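Local structure of D-methionine transport system permease protein MetI (3TUI) at residues 107-120 with 137-149. The protein forms the membrane-spanning part of the bacterial ABC transporter that takes up D-methionine and L-methionine, and probably carries the substrate across the inner membrane. Numbering follows the deposited sequence.
Sequences MVENALLEIPTGLI and VLLPEALPGLVNA
A111 and G145 mark the nearest approach of the two backbones, with CA atoms 5.3 Å apart, where helix 107-112 crosses helix 137-149 obliquely, with 137° between their N-to-C directions. Small residues permit this closeness. The CB of A111 lies 3.9 Å from the CB of A142, and G145 has no side chain to hold the helices apart. At one end, the extended side chain of M107 runs past A149, its SD 3.6 Å from A149 CB. Next along, L146 reaches V108 with CD2, which meets both methyls of the valine, CG1 and CG2, at 3.8 Å each. L112 and L138 cross at about a right angle, with L112 CD2 against L138 CB. A type I beta turn spans L112 to I115. I115 has CG1 anti to its carbonyl carbon (chi1 -54°) and an extended end, which brings CD1 beside the carbonyl oxygen of L138 and to CB of E141. Beyond the turn, I120 CD1 packs on L138 CD1. L119 CD2 lies 3.7 Å from E141 CG and also touches V137 CG1. No hydrogen bond joins the segments. Both carboxylate oxygens of E141 are instead hydrogen-bonded to the chain of another protein, and L119 and V137 pack on apolar side chains of that chain. Y39 of helix 3-40 touches L112 and L138. This packing of helix 89-112 and the start of helix 118-125 on helix 130-163, on the predicted cytoplasmic side, is consistent with the coupling-helix region of type I ABC importers, where the permease docks on its ATPase.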
loop_
_atom_site.group_PDB
_atom_site.type_symbol
_atom_site.label_atom_id
_atom_site.label_comp_id
_atom_site.label_asym_id
_atom_site.label_seq_id
_atom_site.Cartn_x
_atom_site.Cartn_y
_atom_site.Cartn_z
ATOM N N MET A 107 -12.222 21.156 5.093
ATOM C CA MET A 107 -11.211 20.421 5.851
ATOM C C MET A 107 -11.756 19.222 6.564
ATOM O O MET A 107 -11.176 18.136 6.489
ATOM C CB MET A 107 -10.469 21.297 6.842
ATOM C CG MET A 107 -9.483 22.212 6.189
ATOM S SD MET A 107 -8.774 23.224 7.478
ATOM C CE MET A 107 -7.677 24.238 6.475
ATOM N N VAL A 108 -12.881 19.413 7.237
ATOM C CA VAL A 108 -13.491 18.320 7.988
ATOM C C VAL A 108 -13.739 17.080 7.111
ATOM O O VAL A 108 -13.358 15.967 7.473
ATOM C CB VAL A 108 -14.789 18.776 8.656
ATOM C CG1 VAL A 108 -15.431 17.592 9.366
ATOM C CG2 VAL A 108 -14.503 19.915 9.655
ATOM N N GLU A 109 -14.347 17.292 5.947
ATOM C CA GLU A 109 -14.573 16.207 4.993
ATOM C C GLU A 109 -13.263 15.603 4.495
ATOM O O GLU A 109 -13.131 14.389 4.361
ATOM C CB GLU A 109 -15.397 16.695 3.803
ATOM C CG GLU A 109 -15.820 15.606 2.816
ATOM C CD GLU A 109 -15.796 16.090 1.382
ATOM O OE1 GLU A 109 -14.877 16.865 1.044
ATOM O OE2 GLU A 109 -16.720 15.738 0.608
ATOM N N ASN A 110 -12.293 16.445 4.198
ATOM C CA ASN A 110 -11.017 15.907 3.810
ATOM C C ASN A 110 -10.405 15.095 4.951
ATOM O O ASN A 110 -9.757 14.078 4.718
ATOM C CB ASN A 110 -10.076 17.029 3.366
ATOM C CG ASN A 110 -10.382 17.531 1.958
ATOM O OD1 ASN A 110 -11.056 16.840 1.175
ATOM N ND2 ASN A 110 -9.892 18.740 1.631
ATOM N N ALA A 111 -10.601 15.537 6.187
ATOM C CA ALA A 111 -10.135 14.743 7.319
ATOM C C ALA A 111 -10.918 13.429 7.398
ATOM O O ALA A 111 -10.316 12.345 7.510
ATOM C CB ALA A 111 -10.229 15.530 8.642
ATOM N N LEU A 112 -12.249 13.505 7.323
ATOM C CA LEU A 112 -13.010 12.276 7.355
ATOM C C LEU A 112 -12.512 11.334 6.247
ATOM O O LEU A 112 -12.383 10.130 6.486
ATOM C CB LEU A 112 -14.518 12.510 7.247
ATOM C CG LEU A 112 -15.181 13.067 8.517
ATOM C CD1 LEU A 112 -16.644 13.465 8.266
ATOM C CD2 LEU A 112 -15.074 12.076 9.658
ATOM N N LEU A 113 -12.182 11.856 5.063
ATOM C CA LEU A 113 -11.805 10.981 3.931
ATOM C C LEU A 113 -10.503 10.155 4.162
ATOM O O LEU A 113 -10.220 9.197 3.415
ATOM C CB LEU A 113 -11.691 11.783 2.632
ATOM C CG LEU A 113 -12.974 12.303 1.967
ATOM C CD1 LEU A 113 -12.580 13.353 0.944
ATOM C CD2 LEU A 113 -13.776 11.234 1.291
ATOM N N GLU A 114 -9.724 10.559 5.179
ATOM C CA GLU A 114 -8.534 9.845 5.675
ATOM C C GLU A 114 -8.840 8.531 6.366
ATOM O O GLU A 114 -7.964 7.690 6.501
ATOM C CB GLU A 114 -7.795 10.699 6.691
ATOM C CG GLU A 114 -7.304 12.043 6.219
ATOM C CD GLU A 114 -6.026 11.940 5.419
ATOM O OE1 GLU A 114 -4.966 12.374 5.941
ATOM O OE2 GLU A 114 -6.088 11.425 4.276
ATOM N N ILE A 115 -10.069 8.397 6.859
ATOM C CA ILE A 115 -10.538 7.202 7.556
ATOM C C ILE A 115 -10.936 6.097 6.599
ATOM O O ILE A 115 -11.830 6.287 5.766
ATOM C CB ILE A 115 -11.753 7.494 8.440
ATOM C CG1 ILE A 115 -11.451 8.635 9.404
ATOM C CG2 ILE A 115 -12.158 6.242 9.197
ATOM C CD1 ILE A 115 -12.589 8.933 10.333
ATOM N N PRO A 116 -10.285 4.927 6.731
ATOM C CA PRO A 116 -10.468 3.747 5.878
ATOM C C PRO A 116 -11.901 3.240 5.915
ATOM O O PRO A 116 -12.453 3.021 6.992
ATOM C CB PRO A 116 -9.534 2.718 6.515
ATOM C CG PRO A 116 -8.530 3.519 7.263
ATOM C CD PRO A 116 -9.279 4.687 7.781
ATOM N N THR A 117 -12.481 3.030 4.739
ATOM C CA THR A 117 -13.921 2.818 4.629
ATOM C C THR A 117 -14.391 1.538 5.320
ATOM O O THR A 117 -15.583 1.344 5.564
ATOM C CB THR A 117 -14.372 2.797 3.162
ATOM O OG1 THR A 117 -13.688 1.758 2.444
ATOM C CG2 THR A 117 -14.081 4.132 2.509
ATOM N N GLY A 118 -13.443 0.651 5.604
ATOM C CA GLY A 118 -13.749 -0.620 6.226
ATOM C C GLY A 118 -14.131 -0.425 7.675
ATOM O O GLY A 118 -14.573 -1.355 8.346
ATOM N N LEU A 119 -13.944 0.795 8.162
ATOM C CA LEU A 119 -14.288 1.114 9.529
ATOM C C LEU A 119 -15.780 1.296 9.619
ATOM O O LEU A 119 -16.408 0.810 10.550
ATOM C CB LEU A 119 -13.557 2.360 9.967
ATOM C CG LEU A 119 -12.757 2.064 11.223
ATOM C CD1 LEU A 119 -11.712 1.030 10.868
ATOM C CD2 LEU A 119 -12.131 3.326 11.787
ATOM N N ILE A 120 -16.339 2.011 8.648
ATOM C CA ILE A 120 -17.791 2.087 8.476
ATOM C C ILE A 120 -18.403 0.700 8.493
ATOM O O ILE A 120 -19.361 0.415 9.229
ATOM C CB ILE A 120 -18.179 2.696 7.092
ATOM C CG1 ILE A 120 -17.639 4.118 6.917
ATOM C CG2 ILE A 120 -19.682 2.702 6.925
ATOM C CD1 ILE A 120 -17.671 4.886 8.150
ATOM N N VAL A 137 -17.580 6.666 16.002
ATOM C CA VAL A 137 -16.471 6.219 15.164
ATOM C C VAL A 137 -15.765 7.330 14.359
ATOM O O VAL A 137 -14.626 7.683 14.659
ATOM C CB VAL A 137 -16.870 5.046 14.251
ATOM C CG1 VAL A 137 -15.745 4.709 13.284
ATOM C CG2 VAL A 137 -17.201 3.819 15.096
ATOM N N LEU A 138 -16.423 7.883 13.348
ATOM C CA LEU A 138 -15.751 8.806 12.421
ATOM C C LEU A 138 -14.998 9.985 13.052
ATOM O O LEU A 138 -13.807 10.188 12.766
ATOM C CB LEU A 138 -16.732 9.316 11.364
ATOM C CG LEU A 138 -16.623 8.387 10.157
ATOM C CD1 LEU A 138 -16.831 6.967 10.626
ATOM C CD2 LEU A 138 -17.566 8.747 9.001
ATOM N N LEU A 139 -15.672 10.767 13.892
ATOM C CA LEU A 139 -15.017 11.942 14.458
ATOM C C LEU A 139 -13.782 11.588 15.277
ATOM O O LEU A 139 -12.703 12.163 15.064
ATOM C CB LEU A 139 -15.979 12.829 15.262
ATOM C CG LEU A 139 -17.059 13.567 14.465
ATOM C CD1 LEU A 139 -18.088 14.190 15.410
ATOM C CD2 LEU A 139 -16.419 14.620 13.570
ATOM N N PRO A 140 -13.935 10.637 16.207
ATOM C CA PRO A 140 -12.800 10.171 17.015
ATOM C C PRO A 140 -11.563 9.847 16.149
ATOM O O PRO A 140 -10.430 10.196 16.506
ATOM C CB PRO A 140 -13.352 8.906 17.684
ATOM C CG PRO A 140 -14.827 9.143 17.747
ATOM C CD PRO A 140 -15.163 9.872 16.478
ATOM N N GLU A 141 -11.795 9.221 15.000
ATOM C CA GLU A 141 -10.720 8.778 14.129
ATOM C C GLU A 141 -9.971 9.912 13.418
ATOM O O GLU A 141 -8.781 9.775 13.109
ATOM C CB GLU A 141 -11.263 7.767 13.109
ATOM C CG GLU A 141 -11.668 6.417 13.711
ATOM C CD GLU A 141 -10.548 5.746 14.495
ATOM O OE1 GLU A 141 -9.549 5.298 13.878
ATOM O OE2 GLU A 141 -10.658 5.692 15.737
ATOM N N ALA A 142 -10.662 11.011 13.129
ATOM C CA ALA A 142 -10.008 12.177 12.513
ATOM C C ALA A 142 -9.603 13.235 13.538
ATOM O O ALA A 142 -9.146 14.313 13.160
ATOM C CB ALA A 142 -10.894 12.805 11.410
ATOM N N LEU A 143 -9.780 12.936 14.828
ATOM C CA LEU A 143 -9.502 13.920 15.874
ATOM C C LEU A 143 -8.151 14.614 15.642
ATOM O O LEU A 143 -8.046 15.842 15.734
ATOM C CB LEU A 143 -9.552 13.318 17.273
ATOM C CG LEU A 143 -9.215 14.407 18.297
ATOM C CD1 LEU A 143 -10.420 15.346 18.451
ATOM C CD2 LEU A 143 -8.908 13.833 19.633
ATOM N N PRO A 144 -7.104 13.830 15.351
ATOM C CA PRO A 144 -5.853 14.475 14.944
ATOM C C PRO A 144 -6.065 15.367 13.728
ATOM O O PRO A 144 -5.637 16.524 13.733
ATOM C CB PRO A 144 -4.945 13.294 14.574
ATOM C CG PRO A 144 -5.855 12.120 14.454
ATOM C CD PRO A 144 -6.970 12.372 15.414
ATOM N N GLY A 145 -6.744 14.844 12.714
ATOM C CA GLY A 145 -7.018 15.622 11.523
ATOM C C GLY A 145 -7.757 16.901 11.868
ATOM O O GLY A 145 -7.376 18.001 11.428
ATOM N N LEU A 146 -8.805 16.749 12.673
ATOM C CA LEU A 146 -9.695 17.848 12.991
ATOM C C LEU A 146 -9.004 18.860 13.860
ATOM O O LEU A 146 -9.213 20.063 13.704
ATOM C CB LEU A 146 -10.978 17.355 13.679
ATOM C CG LEU A 146 -11.925 16.563 12.777
ATOM C CD1 LEU A 146 -13.136 16.033 13.548
ATOM C CD2 LEU A 146 -12.360 17.432 11.590
ATOM N N VAL A 147 -8.200 18.374 14.794
ATOM C CA VAL A 147 -7.474 19.284 15.643
ATOM C C VAL A 147 -6.442 19.977 14.793
ATOM O O VAL A 147 -6.256 21.205 14.897
ATOM C CB VAL A 147 -6.887 18.583 16.891
ATOM C CG1 VAL A 147 -5.856 19.466 17.623
ATOM C CG2 VAL A 147 -8.041 18.200 17.810
ATOM N N ASN A 148 -5.845 19.245 13.871
ATOM C CA ASN A 148 -5.008 19.960 12.934
ATOM C C ASN A 148 -5.759 21.125 12.211
ATOM O O ASN A 148 -5.247 22.257 12.169
ATOM C CB ASN A 148 -4.402 19.042 11.905
ATOM C CG ASN A 148 -3.130 19.611 11.354
ATOM O OD1 ASN A 148 -2.095 19.584 12.040
ATOM N ND2 ASN A 148 -3.200 20.226 10.165
ATOM N N ALA A 149 -6.960 20.865 11.673
ATOM C CA ALA A 149 -7.759 21.901 10.988
ATOM C C ALA A 149 -8.043 23.111 11.858
ATOM O O ALA A 149 -8.106 24.251 11.371
ATOM C CB ALA A 149 -9.081 21.332 10.489
#